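Local coordinates for carbohydrate binding protein (Flavobacterium johnsoniae, PDB 3HZB) that binds calcium ions through a betagamma-crystallin domain and, as part of a longer protein, may also take part in carbohydrate binding, at residues T4-C9 / I38-I43; T12-G17 / L31-D36. One frame throughout, in Å; residues are numbered along the deposited sequence.

The two contacts belong to one betagamma-crystallin domain, and their centres lie about 8 Å apart. Interaction 1 pairs strand 3-6 with strand 40-43; interaction 2 sets strand 15-18 against the loop that follows helix 25-29. Both reach the same three-stranded antiparallel sheet, in which strand 3-6 runs between 15-18 and 40-43. Along the chain interaction 2 is nested within the loop closed by interaction 1. Backbone bonds of Val5 with Gly16 and of Lys7 with Phe14 connect them directly. Residues 36 to 39 lead from the loop of interaction 2 into interaction 1, placing Asp36 at one calcium ion and Asp37 and Ser39 at another, so the loop that joins the two contacts supplies ligands to two calcium sites.

Interaction 1. Residues T4-C9 / I38-I43; sequences TVYKDC and ISSLRI. With CA (calcium ion), chain L; CA (calcium ion), chain K.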
# COMPACT_ATOMS: atom_id res chain seq x y z
N THR B 4 -5.76 -4.23 6.22
CA THR B 4 -5.32 -5.36 7.01
C THR B 4 -4.25 -4.86 7.98
O THR B 4 -3.32 -4.17 7.59
CB THR B 4 -4.73 -6.48 6.13
OG1 THR B 4 -5.73 -6.92 5.20
CG2 THR B 4 -4.31 -7.67 6.98
N VAL B 5 -4.42 -5.19 9.26
CA VAL B 5 -3.45 -4.78 10.27
C VAL B 5 -2.68 -6.01 10.72
O VAL B 5 -3.27 -7.06 11.00
CB VAL B 5 -4.16 -4.11 11.47
CG1 VAL B 5 -4.84 -2.85 10.99
CG2 VAL B 5 -5.19 -5.07 12.08
N TYR B 6 -1.36 -5.88 10.78
CA TYR B 6 -0.52 -7.01 11.16
C TYR B 6 0.17 -6.85 12.50
O TYR B 6 0.53 -5.74 12.91
CB TYR B 6 0.55 -7.27 10.09
CG TYR B 6 -0.00 -7.56 8.72
CD1 TYR B 6 -0.44 -6.52 7.90
CD2 TYR B 6 -0.07 -8.86 8.23
CE1 TYR B 6 -0.93 -6.77 6.62
CE2 TYR B 6 -0.57 -9.13 6.96
CZ TYR B 6 -1.00 -8.07 6.16
OH TYR B 6 -1.49 -8.31 4.90
N LYS B 7 0.38 -7.98 13.16
CA LYS B 7 1.04 -8.01 14.45
C LYS B 7 2.50 -7.61 14.31
O LYS B 7 3.02 -6.88 15.13
CB LYS B 7 0.94 -9.40 15.07
CG LYS B 7 1.51 -9.51 16.48
CD LYS B 7 1.44 -10.95 16.98
CE LYS B 7 1.89 -11.06 18.43
NZ LYS B 7 0.88 -10.47 19.36
N ASP B 8 3.17 -8.09 13.26
CA ASP B 8 4.58 -7.77 13.06
C ASP B 8 4.85 -6.84 11.89
O ASP B 8 3.98 -6.61 11.05
CB ASP B 8 5.39 -9.05 12.84
CG ASP B 8 5.35 -9.99 14.03
OD1 ASP B 8 5.12 -9.51 15.15
OD2 ASP B 8 5.55 -11.20 13.83
N CYS B 9 6.07 -6.32 11.83
CA CYS B 9 6.47 -5.45 10.73
C CYS B 9 6.58 -6.28 9.46
O CYS B 9 6.60 -7.51 9.52
CB CYS B 9 7.80 -4.77 11.08
SG CYS B 9 7.52 -3.36 12.19
N ILE B 38 -0.30 -3.77 17.07
CA ILE B 38 -0.16 -3.62 15.63
C ILE B 38 1.18 -3.00 15.23
O ILE B 38 1.65 -2.06 15.87
CB ILE B 38 -1.33 -2.79 15.05
CG1 ILE B 38 -2.65 -3.53 15.27
CG2 ILE B 38 -1.11 -2.53 13.56
CD1 ILE B 38 -3.90 -2.73 14.92
N SER B 39 1.80 -3.54 14.17
CA SER B 39 3.09 -3.03 13.70
C SER B 39 3.15 -2.65 12.22
O SER B 39 4.04 -1.90 11.82
CB SER B 39 4.19 -4.05 14.00
OG SER B 39 4.48 -4.04 15.37
N SER B 40 2.25 -3.18 11.41
CA SER B 40 2.23 -2.82 10.00
C SER B 40 0.81 -2.91 9.48
O SER B 40 -0.05 -3.55 10.10
CB SER B 40 3.19 -3.71 9.18
OG SER B 40 2.82 -5.07 9.17
N LEU B 41 0.55 -2.25 8.35
CA LEU B 41 -0.78 -2.25 7.77
C LEU B 41 -0.77 -2.16 6.25
O LEU B 41 0.05 -1.45 5.67
CB LEU B 41 -1.60 -1.06 8.25
CG LEU B 41 -1.78 -0.66 9.72
CD1 LEU B 41 -0.53 0.03 10.24
CD2 LEU B 41 -2.97 0.29 9.80
N ARG B 42 -1.68 -2.88 5.62
CA ARG B 42 -1.83 -2.80 4.18
C ARG B 42 -3.11 -2.00 4.01
O ARG B 42 -4.10 -2.24 4.70
CB ARG B 42 -2.02 -4.18 3.55
CG ARG B 42 -0.75 -4.99 3.36
CD ARG B 42 -1.08 -6.32 2.71
NE ARG B 42 0.07 -7.22 2.63
CZ ARG B 42 1.01 -7.16 1.69
NH1 ARG B 42 0.94 -6.25 0.73
NH2 ARG B 42 2.02 -8.02 1.71
N ILE B 43 -3.08 -1.02 3.12
CA ILE B 43 -4.28 -0.23 2.91
C ILE B 43 -4.61 -0.10 1.43
O ILE B 43 -3.82 0.41 0.63
CB ILE B 43 -4.16 1.15 3.60
CG1 ILE B 43 -4.86 2.23 2.78
CG2 ILE B 43 -2.71 1.46 3.91
CD1 ILE B 43 -4.87 3.55 3.46
CA CA L . 3.82 -5.71 17.11
CA CA K . -1.96 -1.13 -0.89
O HOH W 1 5.95 -7.34 16.43
O HOH W 2 -3.78 -3.22 -0.13
O HOH W 3 6.27 -5.19 17.92
O HOH W 4 3.64 -7.36 19.11
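Tyr6 and Ser40 form the close-fitting middle of this antiparallel pairing, the amide of Tyr6 giving a nearly straight bond to Ser40 O (2.8 Å, 174°). Beyond it, the N-H and C=O of Thr4 bond both ways with those of Arg42. On the buried face, Val5 CG1 lies beside Leu41 CD2 at 3.8 Å, both side chains pointing the same way, while Ile38 CD1 slants across Val5 CB. A classic beta bulge, in the sheet of this betagamma-crystallin domain, sets Ser39 and Ser40 together against Tyr6: its O accepts the N-H of Ser39 at 2.8 Å and, weakly, that of Ser40. Ser40 OG, held between its own N and carbonyl carbon (chi1 64°), donates to Asp8 O at 2.7 Å. At the wetter corner, Lys7 O and Ser39 OG grip a calcium ion, at 2.4 and 2.5 Å, with Asp37, Asp77 and three waters; Ser39 OG also hydrogen-bonds with Asn76 OD1. The Lys7 side chain runs away from 38-43, and Asp8 OD1 takes a hydrogen bond from water 1, one of those ligands. At the far end Arg42 NE makes a weak bond to Tyr6 OH, with ring and guanidinium planes 71° apart, while NH1 bonds to Asn65 O of the second subunit.

Interaction 2. Residues T12-G17 / L31-D36; sequences TGFSGG and LGVLND. With CA (calcium ion), chain M.
Two successive carbonyl oxygens, those of Leu31 and Gly32, meet the ring of Phe14, in a contact with no direct hydrogen bond between the segments. After helix 25-29, Gly32 is the first residue to leave helical backbone angles: its positive phi (89°) and two bonds back into the last turn make a Schellman motif, and the loop runs on from there toward the next strand of the betagamma-crystallin domain. Leu31 O lies at the ring edge, in its plane, 3.4 Å from Phe14 CZ. Gly32 O approaches obliquely, at the same 3.4 Å from CE2. Phe14 CG stands anti to the backbone N (chi1 -172°), on the way to the loop. Leu31 O is also gripped by water 5, which donates to it at 2.7 Å and to Ser15 O at 3.0 Å, so the water bridges the two segments.

Deeper in, the contact turns apolar. Val33 CG2 rests on Gly16 CA at 3.8 Å, filling the side of the strand where Gly16 has no side chain, and it meets the ring more distantly at CE2. Val33 also touches Val5, Leu28 and Ile38, which ties the loop to strand 3-6 and to helix 25-29. At the outer end Leu31 CD1 lies 3.7 Å from Gly17 O.

Past Val33 the loop departs from strand 15-18 and delivers Asp36 to a second calcium site, completed by Gln53 O, Lys78 O, Ser80 OG and three waters. The two carboxylate oxygens of Asp36 have different tasks: OD1 binds the calcium at 2.5 Å, whereas OD2 accepts a hydrogen bond of 2.7 Å from water 6, itself a ligand of that ion.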
# COMPACT_ATOMS: atom_id res chain seq x y z
N THR B 12 3.53 -9.27 8.43
CA THR B 12 3.61 -10.65 8.89
C THR B 12 3.01 -10.74 10.29
O THR B 12 2.72 -9.72 10.92
CB THR B 12 5.07 -11.15 8.94
OG1 THR B 12 5.83 -10.33 9.84
CG2 THR B 12 5.71 -11.09 7.56
N GLY B 13 2.82 -11.97 10.78
CA GLY B 13 2.24 -12.15 12.10
C GLY B 13 0.73 -12.13 12.03
O GLY B 13 0.16 -11.87 10.97
N PHE B 14 0.06 -12.42 13.14
CA PHE B 14 -1.39 -12.44 13.18
C PHE B 14 -1.97 -11.18 12.54
O PHE B 14 -1.56 -10.07 12.86
CB PHE B 14 -1.90 -12.53 14.61
CG PHE B 14 -3.38 -12.75 14.70
CD1 PHE B 14 -3.90 -14.03 14.64
CD2 PHE B 14 -4.25 -11.67 14.79
CE1 PHE B 14 -5.28 -14.24 14.65
CE2 PHE B 14 -5.62 -11.86 14.81
CZ PHE B 14 -6.14 -13.15 14.74
N SER B 15 -2.94 -11.36 11.65
CA SER B 15 -3.55 -10.22 10.98
C SER B 15 -5.06 -10.14 11.17
O SER B 15 -5.74 -11.15 11.38
CB SER B 15 -3.24 -10.26 9.49
OG SER B 15 -3.87 -11.37 8.87
N GLY B 16 -5.58 -8.92 11.08
CA GLY B 16 -7.01 -8.70 11.20
C GLY B 16 -7.46 -7.88 10.00
O GLY B 16 -6.80 -6.92 9.62
N GLY B 17 -8.58 -8.26 9.40
CA GLY B 17 -9.09 -7.54 8.26
C GLY B 17 -10.15 -6.54 8.67
O GLY B 17 -11.07 -6.88 9.42
N LEU B 31 -11.66 -9.65 16.57
CA LEU B 31 -10.96 -10.11 15.37
C LEU B 31 -9.66 -10.79 15.77
O LEU B 31 -8.92 -11.28 14.92
CB LEU B 31 -10.64 -8.93 14.45
CG LEU B 31 -11.84 -8.15 13.89
CD1 LEU B 31 -11.35 -6.93 13.12
CD2 LEU B 31 -12.66 -9.07 13.00
N GLY B 32 -9.37 -10.79 17.07
CA GLY B 32 -8.15 -11.40 17.57
C GLY B 32 -6.98 -10.43 17.61
O GLY B 32 -5.86 -10.80 17.98
N VAL B 33 -7.24 -9.19 17.22
CA VAL B 33 -6.21 -8.15 17.20
C VAL B 33 -6.06 -7.58 18.61
O VAL B 33 -7.05 -7.19 19.24
CB VAL B 33 -6.60 -7.02 16.22
CG1 VAL B 33 -5.54 -5.92 16.24
CG2 VAL B 33 -6.74 -7.59 14.82
N LEU B 34 -4.83 -7.54 19.10
CA LEU B 34 -4.54 -7.06 20.45
C LEU B 34 -4.20 -5.58 20.59
O LEU B 34 -3.80 -4.92 19.63
CB LEU B 34 -3.40 -7.87 21.06
CG LEU B 34 -3.64 -9.35 21.33
CD1 LEU B 34 -2.30 -10.06 21.53
CD2 LEU B 34 -4.52 -9.51 22.56
N ASN B 35 -4.36 -5.08 21.81
CA ASN B 35 -4.05 -3.70 22.15
C ASN B 35 -2.54 -3.51 22.09
O ASN B 35 -1.79 -4.47 22.32
CB ASN B 35 -4.55 -3.42 23.57
CG ASN B 35 -4.33 -1.99 23.99
OD1 ASN B 35 -3.62 -1.71 24.96
ND2 ASN B 35 -4.94 -1.07 23.25
N ASP B 36 -2.08 -2.29 21.78
CA ASP B 36 -0.65 -1.98 21.73
C ASP B 36 0.12 -3.13 21.10
O ASP B 36 1.08 -3.63 21.68
CB ASP B 36 -0.11 -1.74 23.14
CG ASP B 36 -0.72 -0.52 23.79
OD1 ASP B 36 -1.52 0.14 23.12
OD2 ASP B 36 -0.39 -0.22 24.96
CA CA M . -2.42 2.50 23.35
O HOH W 5 -8.48 -11.94 12.36
O HOH W 6 -1.24 2.17 25.88
O HOH W 7 -0.59 4.42 23.45
O HOH W 8 -3.22 4.02 25.47